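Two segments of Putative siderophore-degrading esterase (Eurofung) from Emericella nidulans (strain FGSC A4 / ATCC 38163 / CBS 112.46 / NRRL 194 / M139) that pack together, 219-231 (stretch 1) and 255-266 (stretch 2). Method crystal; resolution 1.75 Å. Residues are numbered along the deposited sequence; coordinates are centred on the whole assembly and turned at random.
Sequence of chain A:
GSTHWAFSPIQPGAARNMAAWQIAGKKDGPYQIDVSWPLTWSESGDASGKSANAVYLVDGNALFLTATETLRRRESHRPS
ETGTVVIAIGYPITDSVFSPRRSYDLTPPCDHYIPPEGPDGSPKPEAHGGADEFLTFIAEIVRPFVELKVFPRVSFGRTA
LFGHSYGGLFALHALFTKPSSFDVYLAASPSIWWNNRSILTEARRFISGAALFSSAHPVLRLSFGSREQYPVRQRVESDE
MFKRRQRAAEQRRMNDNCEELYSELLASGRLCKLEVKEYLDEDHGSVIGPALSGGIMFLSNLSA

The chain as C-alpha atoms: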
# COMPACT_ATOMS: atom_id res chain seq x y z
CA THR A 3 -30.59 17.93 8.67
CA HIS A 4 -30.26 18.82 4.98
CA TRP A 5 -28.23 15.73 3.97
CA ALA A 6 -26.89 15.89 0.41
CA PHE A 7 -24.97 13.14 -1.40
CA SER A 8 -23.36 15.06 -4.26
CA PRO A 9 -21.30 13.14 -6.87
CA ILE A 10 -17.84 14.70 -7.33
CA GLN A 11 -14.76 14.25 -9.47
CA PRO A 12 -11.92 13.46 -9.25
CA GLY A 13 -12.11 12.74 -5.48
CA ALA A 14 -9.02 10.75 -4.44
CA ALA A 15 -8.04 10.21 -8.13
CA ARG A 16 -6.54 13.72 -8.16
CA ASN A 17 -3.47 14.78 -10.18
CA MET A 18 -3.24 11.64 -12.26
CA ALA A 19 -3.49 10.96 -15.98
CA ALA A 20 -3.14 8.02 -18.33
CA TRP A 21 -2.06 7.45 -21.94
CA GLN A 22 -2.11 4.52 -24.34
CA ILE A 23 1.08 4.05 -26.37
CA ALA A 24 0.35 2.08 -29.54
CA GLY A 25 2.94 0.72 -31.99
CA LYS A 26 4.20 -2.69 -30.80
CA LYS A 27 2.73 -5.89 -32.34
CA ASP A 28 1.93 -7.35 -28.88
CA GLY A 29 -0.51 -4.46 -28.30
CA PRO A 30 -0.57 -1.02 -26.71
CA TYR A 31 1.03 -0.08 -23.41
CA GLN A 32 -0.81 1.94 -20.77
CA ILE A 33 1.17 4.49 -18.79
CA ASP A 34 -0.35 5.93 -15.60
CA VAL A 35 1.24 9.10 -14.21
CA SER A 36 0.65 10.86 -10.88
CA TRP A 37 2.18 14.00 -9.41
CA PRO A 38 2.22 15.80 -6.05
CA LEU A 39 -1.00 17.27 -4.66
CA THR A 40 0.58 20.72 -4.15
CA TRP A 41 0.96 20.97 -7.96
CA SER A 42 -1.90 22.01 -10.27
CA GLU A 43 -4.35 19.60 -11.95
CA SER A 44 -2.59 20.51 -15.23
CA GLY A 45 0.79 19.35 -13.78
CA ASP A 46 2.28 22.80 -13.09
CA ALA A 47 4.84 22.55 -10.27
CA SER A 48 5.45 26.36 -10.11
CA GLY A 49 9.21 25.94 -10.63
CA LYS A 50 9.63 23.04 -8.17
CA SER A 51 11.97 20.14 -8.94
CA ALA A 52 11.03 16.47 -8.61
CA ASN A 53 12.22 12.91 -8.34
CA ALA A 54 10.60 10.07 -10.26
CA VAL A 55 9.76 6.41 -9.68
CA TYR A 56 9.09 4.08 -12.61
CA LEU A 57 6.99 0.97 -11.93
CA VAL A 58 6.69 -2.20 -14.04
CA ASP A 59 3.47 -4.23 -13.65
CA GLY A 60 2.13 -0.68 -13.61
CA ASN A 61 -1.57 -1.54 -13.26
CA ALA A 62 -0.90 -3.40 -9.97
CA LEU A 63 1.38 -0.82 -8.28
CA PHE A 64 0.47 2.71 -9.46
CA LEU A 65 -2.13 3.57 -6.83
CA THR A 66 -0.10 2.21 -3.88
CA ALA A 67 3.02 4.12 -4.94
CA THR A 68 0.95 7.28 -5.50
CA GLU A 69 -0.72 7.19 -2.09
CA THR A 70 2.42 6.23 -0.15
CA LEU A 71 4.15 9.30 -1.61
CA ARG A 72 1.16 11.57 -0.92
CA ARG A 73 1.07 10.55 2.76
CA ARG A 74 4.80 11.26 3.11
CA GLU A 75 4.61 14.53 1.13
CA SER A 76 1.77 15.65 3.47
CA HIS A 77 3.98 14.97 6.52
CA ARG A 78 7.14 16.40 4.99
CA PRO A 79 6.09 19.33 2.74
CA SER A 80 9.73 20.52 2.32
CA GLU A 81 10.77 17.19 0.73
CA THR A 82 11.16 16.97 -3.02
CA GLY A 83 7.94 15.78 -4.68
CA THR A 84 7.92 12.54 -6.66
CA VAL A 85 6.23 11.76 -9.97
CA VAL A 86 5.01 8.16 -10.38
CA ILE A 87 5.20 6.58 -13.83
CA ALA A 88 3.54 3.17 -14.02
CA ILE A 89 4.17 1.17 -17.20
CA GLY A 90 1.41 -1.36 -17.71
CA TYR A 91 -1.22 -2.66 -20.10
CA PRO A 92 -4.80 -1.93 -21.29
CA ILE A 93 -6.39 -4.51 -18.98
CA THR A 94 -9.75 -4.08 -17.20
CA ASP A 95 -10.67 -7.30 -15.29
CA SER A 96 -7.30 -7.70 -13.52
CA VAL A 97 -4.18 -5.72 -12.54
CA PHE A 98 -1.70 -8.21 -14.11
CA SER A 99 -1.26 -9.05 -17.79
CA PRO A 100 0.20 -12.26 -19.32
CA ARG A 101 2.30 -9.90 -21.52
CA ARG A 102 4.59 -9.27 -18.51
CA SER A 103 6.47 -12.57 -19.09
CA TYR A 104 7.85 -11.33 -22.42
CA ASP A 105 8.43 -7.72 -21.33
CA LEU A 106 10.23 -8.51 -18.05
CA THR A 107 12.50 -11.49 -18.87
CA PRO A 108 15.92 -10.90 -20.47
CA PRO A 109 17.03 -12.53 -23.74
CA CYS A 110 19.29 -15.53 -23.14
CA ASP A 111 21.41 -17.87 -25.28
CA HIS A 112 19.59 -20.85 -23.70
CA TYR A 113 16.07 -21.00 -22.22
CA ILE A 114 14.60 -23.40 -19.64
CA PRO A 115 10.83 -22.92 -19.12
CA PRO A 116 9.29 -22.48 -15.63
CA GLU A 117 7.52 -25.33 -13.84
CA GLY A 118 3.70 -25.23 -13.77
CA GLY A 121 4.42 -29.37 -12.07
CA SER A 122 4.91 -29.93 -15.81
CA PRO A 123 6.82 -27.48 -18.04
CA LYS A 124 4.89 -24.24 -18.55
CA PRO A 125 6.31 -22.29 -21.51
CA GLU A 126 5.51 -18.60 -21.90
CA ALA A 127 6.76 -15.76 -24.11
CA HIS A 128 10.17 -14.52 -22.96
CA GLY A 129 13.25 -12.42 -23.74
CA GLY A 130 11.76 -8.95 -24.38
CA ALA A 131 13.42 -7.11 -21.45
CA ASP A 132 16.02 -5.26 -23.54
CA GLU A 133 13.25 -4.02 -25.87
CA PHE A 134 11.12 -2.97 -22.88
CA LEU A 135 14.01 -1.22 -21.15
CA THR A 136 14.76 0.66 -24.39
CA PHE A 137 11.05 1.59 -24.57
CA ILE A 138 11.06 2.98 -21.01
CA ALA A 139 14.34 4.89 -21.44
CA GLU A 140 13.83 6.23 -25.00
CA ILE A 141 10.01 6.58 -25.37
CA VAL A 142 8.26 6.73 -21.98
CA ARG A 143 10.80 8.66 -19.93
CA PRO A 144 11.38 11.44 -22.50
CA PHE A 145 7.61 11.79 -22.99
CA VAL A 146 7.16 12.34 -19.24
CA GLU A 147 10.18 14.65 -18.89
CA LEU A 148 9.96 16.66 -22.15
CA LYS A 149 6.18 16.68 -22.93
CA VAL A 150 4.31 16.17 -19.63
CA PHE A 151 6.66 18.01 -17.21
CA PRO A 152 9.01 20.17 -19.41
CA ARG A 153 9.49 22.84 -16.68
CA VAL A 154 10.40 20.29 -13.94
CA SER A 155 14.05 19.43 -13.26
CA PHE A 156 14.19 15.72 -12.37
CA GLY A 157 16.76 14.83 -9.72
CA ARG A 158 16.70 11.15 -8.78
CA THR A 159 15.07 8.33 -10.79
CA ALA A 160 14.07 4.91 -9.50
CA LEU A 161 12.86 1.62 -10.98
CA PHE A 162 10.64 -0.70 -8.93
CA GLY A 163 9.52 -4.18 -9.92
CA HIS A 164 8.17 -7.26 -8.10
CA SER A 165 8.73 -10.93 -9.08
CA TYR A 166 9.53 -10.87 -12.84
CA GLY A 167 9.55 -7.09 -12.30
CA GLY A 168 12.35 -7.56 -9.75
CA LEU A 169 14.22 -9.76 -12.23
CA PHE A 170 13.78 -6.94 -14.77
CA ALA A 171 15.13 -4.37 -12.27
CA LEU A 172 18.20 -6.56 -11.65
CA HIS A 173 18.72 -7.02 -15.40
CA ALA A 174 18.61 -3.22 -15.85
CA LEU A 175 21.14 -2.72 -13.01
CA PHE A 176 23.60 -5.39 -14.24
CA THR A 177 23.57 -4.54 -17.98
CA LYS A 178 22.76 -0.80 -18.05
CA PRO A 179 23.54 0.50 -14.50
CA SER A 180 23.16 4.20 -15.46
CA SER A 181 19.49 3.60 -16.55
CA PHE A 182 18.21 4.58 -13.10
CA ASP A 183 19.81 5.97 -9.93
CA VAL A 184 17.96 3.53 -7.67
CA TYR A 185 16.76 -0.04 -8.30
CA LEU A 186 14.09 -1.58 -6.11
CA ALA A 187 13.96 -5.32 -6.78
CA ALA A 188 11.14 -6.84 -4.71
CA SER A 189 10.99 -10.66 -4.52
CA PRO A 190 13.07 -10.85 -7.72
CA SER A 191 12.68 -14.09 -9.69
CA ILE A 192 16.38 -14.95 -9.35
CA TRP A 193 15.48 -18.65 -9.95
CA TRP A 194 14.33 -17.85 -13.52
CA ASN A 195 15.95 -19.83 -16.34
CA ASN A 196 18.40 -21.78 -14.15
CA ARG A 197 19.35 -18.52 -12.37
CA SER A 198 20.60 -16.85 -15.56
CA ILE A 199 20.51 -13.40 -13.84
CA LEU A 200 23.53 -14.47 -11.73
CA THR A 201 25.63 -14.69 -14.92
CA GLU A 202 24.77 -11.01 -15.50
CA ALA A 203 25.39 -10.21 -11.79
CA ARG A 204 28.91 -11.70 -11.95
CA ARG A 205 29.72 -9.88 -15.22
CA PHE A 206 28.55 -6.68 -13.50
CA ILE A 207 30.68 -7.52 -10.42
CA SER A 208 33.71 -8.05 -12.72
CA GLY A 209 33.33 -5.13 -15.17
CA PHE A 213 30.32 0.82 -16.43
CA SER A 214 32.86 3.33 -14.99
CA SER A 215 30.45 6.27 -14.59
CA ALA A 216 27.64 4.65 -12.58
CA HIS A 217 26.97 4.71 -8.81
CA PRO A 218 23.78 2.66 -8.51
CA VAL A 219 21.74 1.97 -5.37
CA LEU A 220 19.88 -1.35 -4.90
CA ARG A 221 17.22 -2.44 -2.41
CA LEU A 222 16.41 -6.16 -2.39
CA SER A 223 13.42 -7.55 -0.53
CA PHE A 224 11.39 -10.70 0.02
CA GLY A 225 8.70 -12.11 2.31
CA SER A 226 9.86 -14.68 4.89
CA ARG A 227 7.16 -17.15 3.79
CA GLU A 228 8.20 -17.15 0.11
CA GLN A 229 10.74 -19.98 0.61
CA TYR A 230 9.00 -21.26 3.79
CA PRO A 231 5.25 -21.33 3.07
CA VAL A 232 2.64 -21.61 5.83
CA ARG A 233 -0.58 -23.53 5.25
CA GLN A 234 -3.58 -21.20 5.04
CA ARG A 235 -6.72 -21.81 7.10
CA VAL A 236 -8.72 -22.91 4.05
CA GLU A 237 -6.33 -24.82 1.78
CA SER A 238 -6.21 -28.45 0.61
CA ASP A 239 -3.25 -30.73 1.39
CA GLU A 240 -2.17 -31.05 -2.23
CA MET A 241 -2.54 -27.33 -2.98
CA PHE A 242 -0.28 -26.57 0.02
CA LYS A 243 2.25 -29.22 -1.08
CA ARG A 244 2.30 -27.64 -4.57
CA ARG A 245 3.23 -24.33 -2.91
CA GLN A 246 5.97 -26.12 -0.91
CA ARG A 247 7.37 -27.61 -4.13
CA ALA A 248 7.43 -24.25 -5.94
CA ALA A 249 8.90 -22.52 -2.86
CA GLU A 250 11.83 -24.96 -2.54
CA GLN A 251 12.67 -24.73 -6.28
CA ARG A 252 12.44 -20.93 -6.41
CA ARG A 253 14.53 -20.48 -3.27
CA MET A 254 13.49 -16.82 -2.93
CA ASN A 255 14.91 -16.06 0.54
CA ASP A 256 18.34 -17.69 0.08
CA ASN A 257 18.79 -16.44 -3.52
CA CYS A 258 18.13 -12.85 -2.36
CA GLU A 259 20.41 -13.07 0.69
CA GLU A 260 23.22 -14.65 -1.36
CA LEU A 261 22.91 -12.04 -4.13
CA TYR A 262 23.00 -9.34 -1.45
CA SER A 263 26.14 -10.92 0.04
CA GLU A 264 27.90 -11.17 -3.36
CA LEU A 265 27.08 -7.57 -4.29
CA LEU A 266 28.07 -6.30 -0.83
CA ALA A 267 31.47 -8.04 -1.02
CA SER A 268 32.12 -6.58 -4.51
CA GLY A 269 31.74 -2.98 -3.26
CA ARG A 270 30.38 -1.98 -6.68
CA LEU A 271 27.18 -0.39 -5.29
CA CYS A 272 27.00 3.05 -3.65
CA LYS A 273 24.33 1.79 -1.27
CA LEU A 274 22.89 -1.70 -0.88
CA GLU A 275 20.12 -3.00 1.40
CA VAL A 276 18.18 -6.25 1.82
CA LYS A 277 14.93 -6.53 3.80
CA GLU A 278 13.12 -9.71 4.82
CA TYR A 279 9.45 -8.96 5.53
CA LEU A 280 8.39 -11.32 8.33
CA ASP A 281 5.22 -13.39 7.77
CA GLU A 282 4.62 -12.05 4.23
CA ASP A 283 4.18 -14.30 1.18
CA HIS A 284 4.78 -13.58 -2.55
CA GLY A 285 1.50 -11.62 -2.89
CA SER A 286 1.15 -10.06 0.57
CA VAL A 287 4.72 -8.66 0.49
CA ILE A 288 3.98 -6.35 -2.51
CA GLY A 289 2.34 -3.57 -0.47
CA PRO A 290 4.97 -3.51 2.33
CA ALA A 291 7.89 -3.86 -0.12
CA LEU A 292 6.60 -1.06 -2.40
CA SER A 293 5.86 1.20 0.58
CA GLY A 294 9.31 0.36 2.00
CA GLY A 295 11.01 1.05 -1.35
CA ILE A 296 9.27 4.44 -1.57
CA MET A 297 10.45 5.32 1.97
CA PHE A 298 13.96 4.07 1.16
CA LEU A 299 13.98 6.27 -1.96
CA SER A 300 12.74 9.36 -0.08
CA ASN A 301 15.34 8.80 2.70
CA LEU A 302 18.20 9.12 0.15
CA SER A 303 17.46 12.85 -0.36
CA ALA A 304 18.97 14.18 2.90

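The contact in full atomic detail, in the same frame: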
# COMPACT_ATOMS: atom_id res chain seq x y z
N VAL A 219 22.23 2.37 -6.68
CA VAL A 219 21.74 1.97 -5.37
C VAL A 219 20.75 0.84 -5.62
O VAL A 219 19.95 0.93 -6.55
CB VAL A 219 21.05 3.16 -4.67
CG1 VAL A 219 20.39 2.73 -3.37
CG2 VAL A 219 22.06 4.28 -4.42
N LEU A 220 20.81 -0.21 -4.80
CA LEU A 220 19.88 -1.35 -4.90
C LEU A 220 19.24 -1.65 -3.55
O LEU A 220 19.93 -1.72 -2.53
CB LEU A 220 20.60 -2.60 -5.41
CG LEU A 220 19.82 -3.92 -5.43
CD1 LEU A 220 18.63 -3.86 -6.37
CD2 LEU A 220 20.73 -5.08 -5.80
N ARG A 221 17.92 -1.86 -3.55
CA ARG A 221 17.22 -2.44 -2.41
C ARG A 221 16.59 -3.75 -2.85
O ARG A 221 15.76 -3.76 -3.76
CB ARG A 221 16.13 -1.50 -1.87
CG ARG A 221 15.56 -1.98 -0.54
CD ARG A 221 14.57 -0.99 0.04
NE ARG A 221 14.26 -1.26 1.45
CZ ARG A 221 13.13 -1.79 1.93
NH1 ARG A 221 13.00 -1.96 3.25
NH2 ARG A 221 12.12 -2.14 1.14
N LEU A 222 17.01 -4.84 -2.20
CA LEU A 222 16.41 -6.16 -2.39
C LEU A 222 15.42 -6.41 -1.28
O LEU A 222 15.62 -5.94 -0.15
CB LEU A 222 17.49 -7.24 -2.34
CG LEU A 222 18.38 -7.30 -3.58
CD1 LEU A 222 19.70 -7.99 -3.25
CD2 LEU A 222 17.66 -8.01 -4.71
N SER A 223 14.36 -7.15 -1.57
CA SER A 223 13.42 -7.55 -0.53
C SER A 223 12.72 -8.86 -0.86
O SER A 223 12.68 -9.28 -2.02
CB SER A 223 12.40 -6.44 -0.26
OG SER A 223 11.51 -6.29 -1.35
N PHE A 224 12.19 -9.49 0.18
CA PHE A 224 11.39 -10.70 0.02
C PHE A 224 10.56 -10.91 1.28
O PHE A 224 10.86 -10.35 2.33
CB PHE A 224 12.28 -11.92 -0.26
CG PHE A 224 13.28 -12.23 0.82
CD1 PHE A 224 12.98 -13.12 1.85
CD2 PHE A 224 14.54 -11.62 0.81
CE1 PHE A 224 13.90 -13.40 2.85
CE2 PHE A 224 15.47 -11.90 1.81
CZ PHE A 224 15.15 -12.78 2.82
N GLY A 225 9.49 -11.69 1.15
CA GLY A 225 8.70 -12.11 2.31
C GLY A 225 9.27 -13.38 2.89
O GLY A 225 9.68 -14.27 2.15
N SER A 226 9.27 -13.50 4.22
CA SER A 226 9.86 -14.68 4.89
C SER A 226 9.20 -16.00 4.48
O SER A 226 9.87 -17.03 4.42
CB SER A 226 9.84 -14.53 6.42
OG SER A 226 8.52 -14.68 6.93
N ARG A 227 7.91 -15.95 4.18
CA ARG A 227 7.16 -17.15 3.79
C ARG A 227 7.36 -17.60 2.35
O ARG A 227 6.90 -18.68 1.99
CB ARG A 227 5.67 -16.94 4.04
CG ARG A 227 5.33 -16.72 5.50
CD ARG A 227 3.84 -16.59 5.69
NE ARG A 227 3.46 -16.66 7.09
CZ ARG A 227 2.21 -16.57 7.54
NH1 ARG A 227 1.19 -16.39 6.70
NH2 ARG A 227 1.97 -16.66 8.85
N GLU A 228 8.05 -16.81 1.53
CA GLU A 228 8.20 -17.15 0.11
C GLU A 228 8.93 -18.49 -0.08
O GLU A 228 8.45 -19.34 -0.83
CB GLU A 228 8.88 -16.02 -0.65
CG GLU A 228 8.00 -14.78 -0.74
CD GLU A 228 8.48 -13.79 -1.77
OE1 GLU A 228 8.46 -14.13 -2.97
OE2 GLU A 228 8.88 -12.67 -1.37
N GLN A 229 10.05 -18.68 0.61
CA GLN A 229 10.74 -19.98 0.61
C GLN A 229 10.17 -20.96 1.65
O GLN A 229 10.34 -22.18 1.50
CB GLN A 229 12.23 -19.78 0.86
CG GLN A 229 13.09 -21.01 0.57
CD GLN A 229 14.57 -20.72 0.65
OE1 GLN A 229 15.03 -19.65 0.25
NE2 GLN A 229 15.34 -21.68 1.15
N TYR A 230 9.52 -20.44 2.69
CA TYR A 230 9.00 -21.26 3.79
C TYR A 230 7.49 -21.04 3.96
O TYR A 230 7.06 -20.39 4.92
CB TYR A 230 9.76 -20.91 5.07
CG TYR A 230 11.24 -21.16 4.93
CD1 TYR A 230 11.77 -22.45 5.05
CD2 TYR A 230 12.12 -20.11 4.65
CE1 TYR A 230 13.14 -22.68 4.92
CE2 TYR A 230 13.49 -20.33 4.52
CZ TYR A 230 13.99 -21.61 4.65
OH TYR A 230 15.34 -21.83 4.52
N PRO A 231 6.69 -21.59 3.03
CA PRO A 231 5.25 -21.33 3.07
C PRO A 231 4.54 -21.91 4.30
O PRO A 231 4.99 -22.90 4.87
CB PRO A 231 4.72 -21.97 1.78
CG PRO A 231 5.79 -22.87 1.30
CD PRO A 231 7.08 -22.34 1.83
N ASN A 255 14.24 -16.66 -0.62
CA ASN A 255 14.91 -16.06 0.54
C ASN A 255 16.43 -16.21 0.43
O ASN A 255 17.17 -15.22 0.57
CB ASN A 255 14.45 -16.70 1.86
CG ASN A 255 12.95 -16.61 2.09
OD1 ASN A 255 12.15 -16.57 1.16
ND2 ASN A 255 12.56 -16.60 3.37
N ASP A 256 16.90 -17.43 0.19
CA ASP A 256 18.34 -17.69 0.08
C ASP A 256 18.98 -17.06 -1.17
O ASP A 256 20.09 -16.55 -1.08
CB ASP A 256 18.64 -19.20 0.14
CG ASP A 256 18.38 -19.81 1.53
OD1 ASP A 256 18.43 -19.09 2.55
OD2 ASP A 256 18.14 -21.03 1.59
N ASN A 257 18.28 -17.10 -2.31
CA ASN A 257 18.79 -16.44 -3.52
C ASN A 257 18.99 -14.93 -3.31
O ASN A 257 20.02 -14.38 -3.70
CB ASN A 257 17.88 -16.68 -4.74
CG ASN A 257 18.02 -18.08 -5.33
OD1 ASN A 257 18.92 -18.84 -4.97
ND2 ASN A 257 17.12 -18.42 -6.25
N CYS A 258 18.02 -14.28 -2.68
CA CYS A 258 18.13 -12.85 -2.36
C CYS A 258 19.29 -12.54 -1.42
O CYS A 258 20.08 -11.63 -1.70
CB CYS A 258 16.85 -12.32 -1.73
SG CYS A 258 15.52 -12.04 -2.91
N GLU A 259 19.36 -13.28 -0.32
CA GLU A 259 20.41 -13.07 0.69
C GLU A 259 21.81 -13.31 0.11
O GLU A 259 22.74 -12.56 0.40
CB GLU A 259 20.19 -13.96 1.92
CG GLU A 259 19.05 -13.52 2.83
CD GLU A 259 19.34 -12.26 3.65
OE1 GLU A 259 18.38 -11.70 4.22
OE2 GLU A 259 20.51 -11.82 3.73
N GLU A 260 21.94 -14.34 -0.72
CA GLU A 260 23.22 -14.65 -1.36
C GLU A 260 23.62 -13.61 -2.40
O GLU A 260 24.79 -13.24 -2.48
CB GLU A 260 23.20 -16.06 -1.98
CG GLU A 260 23.40 -17.15 -0.94
CD GLU A 260 22.89 -18.50 -1.37
OE1 GLU A 260 22.82 -18.77 -2.59
OE2 GLU A 260 22.54 -19.31 -0.48
N LEU A 261 22.65 -13.13 -3.18
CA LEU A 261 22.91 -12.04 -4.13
C LEU A 261 23.33 -10.77 -3.40
O LEU A 261 24.29 -10.10 -3.81
CB LEU A 261 21.69 -11.75 -5.01
CG LEU A 261 21.85 -10.63 -6.06
CD1 LEU A 261 23.00 -10.93 -7.01
CD2 LEU A 261 20.56 -10.43 -6.83
N TYR A 262 22.61 -10.44 -2.33
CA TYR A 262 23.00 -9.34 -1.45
C TYR A 262 24.45 -9.47 -0.99
O TYR A 262 25.24 -8.53 -1.12
CB TYR A 262 22.07 -9.25 -0.23
CG TYR A 262 22.55 -8.31 0.84
CD1 TYR A 262 22.33 -6.94 0.74
CD2 TYR A 262 23.26 -8.78 1.96
CE1 TYR A 262 22.77 -6.07 1.73
CE2 TYR A 262 23.71 -7.91 2.94
CZ TYR A 262 23.47 -6.56 2.82
OH TYR A 262 23.91 -5.69 3.78
N SER A 263 24.80 -10.65 -0.47
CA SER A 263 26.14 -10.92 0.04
C SER A 263 27.23 -10.76 -1.03
O SER A 263 28.26 -10.14 -0.77
CB SER A 263 26.22 -12.31 0.67
OG SER A 263 25.41 -12.38 1.83
N GLU A 264 26.98 -11.30 -2.22
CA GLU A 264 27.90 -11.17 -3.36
C GLU A 264 28.12 -9.72 -3.75
O GLU A 264 29.26 -9.28 -3.92
CB GLU A 264 27.40 -11.93 -4.60
CG GLU A 264 27.79 -13.40 -4.65
CD GLU A 264 27.66 -13.98 -6.05
OE1 GLU A 264 28.42 -13.57 -6.94
OE2 GLU A 264 26.79 -14.86 -6.26
N LEU A 265 27.02 -8.98 -3.91
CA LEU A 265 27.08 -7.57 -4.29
C LEU A 265 27.75 -6.72 -3.22
O LEU A 265 28.55 -5.85 -3.54
CB LEU A 265 25.69 -7.03 -4.62
CG LEU A 265 25.05 -7.61 -5.88
CD1 LEU A 265 23.59 -7.20 -5.96
CD2 LEU A 265 25.80 -7.17 -7.13
N LEU A 266 27.43 -6.99 -1.96
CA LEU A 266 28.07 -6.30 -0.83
C LEU A 266 29.59 -6.47 -0.85
O LEU A 266 30.32 -5.48 -0.73
CB LEU A 266 27.51 -6.82 0.50
CG LEU A 266 28.03 -6.13 1.77
CD1 LEU A 266 27.64 -4.66 1.78
CD2 LEU A 266 27.51 -6.84 3.01
O HOH W 1 16.77 -19.54 4.62

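The strand 219-225 and the helix 255-266 run nearly antiparallel, their N-to-C directions 160° apart and their axes 8.7 Å apart at closest approach. Together the two stretches bury 627 Å², and three residues, Asn255, Phe224 and Leu222, cover the most surface.

Asn255 serves the turn that follows the strand. Gly225 to Glu228 form a type I turn, closed by Glu228 N to Gly225 O at 3.1 Å and braced by Gly225 N donating to Glu228 OE2 at 2.8 Å. The amide of Asn255 uses both of its ends here: ND2 donates to Ser226 O (2.9 Å, 159° at the hydrogen), while OD1 accepts from Gln229 N (3.0 Å, 140°). One side chain thus satisfies two main-chain groups that make no regular helical bonds. Gln229 answers with its own amide, OE1 accepting from Asp256 N (2.9 Å, 168°) and NE2 donating to Asp256 OD2 (2.9 Å, 169°); both angles are close to linear. Further out, a water bridges Tyr230 OH and Asp256 OD1, 2.7 Å from each, donating to the carboxylate.

Phe224, with chi1 in the p well, points toward the helix. Asn255 CA lies 3.9 Å from the centroid of the Phe224 ring and 19° off its normal, a CH-pi contact over one face. Phe224 CD2 meets Cys258 CB at 3.5 Å, and Cys258 SG sits obliquely, 4.9 Å from the Phe224 ring centroid. Glu259 OE1 approaches the ring edge, 3.7 Å from Phe224 CZ.

The alternation of the strand also sends Leu222 and Leu220 toward the helix. Leu222 CD1 packs 4.0 Å from Tyr262 CB, and Leu222 CD2 lies 4.3 Å from Leu261 CD2. One helical turn beyond Leu261, Leu265 CD1 meets Leu220 CD2 at 3.6 Å, extending the apolar contact.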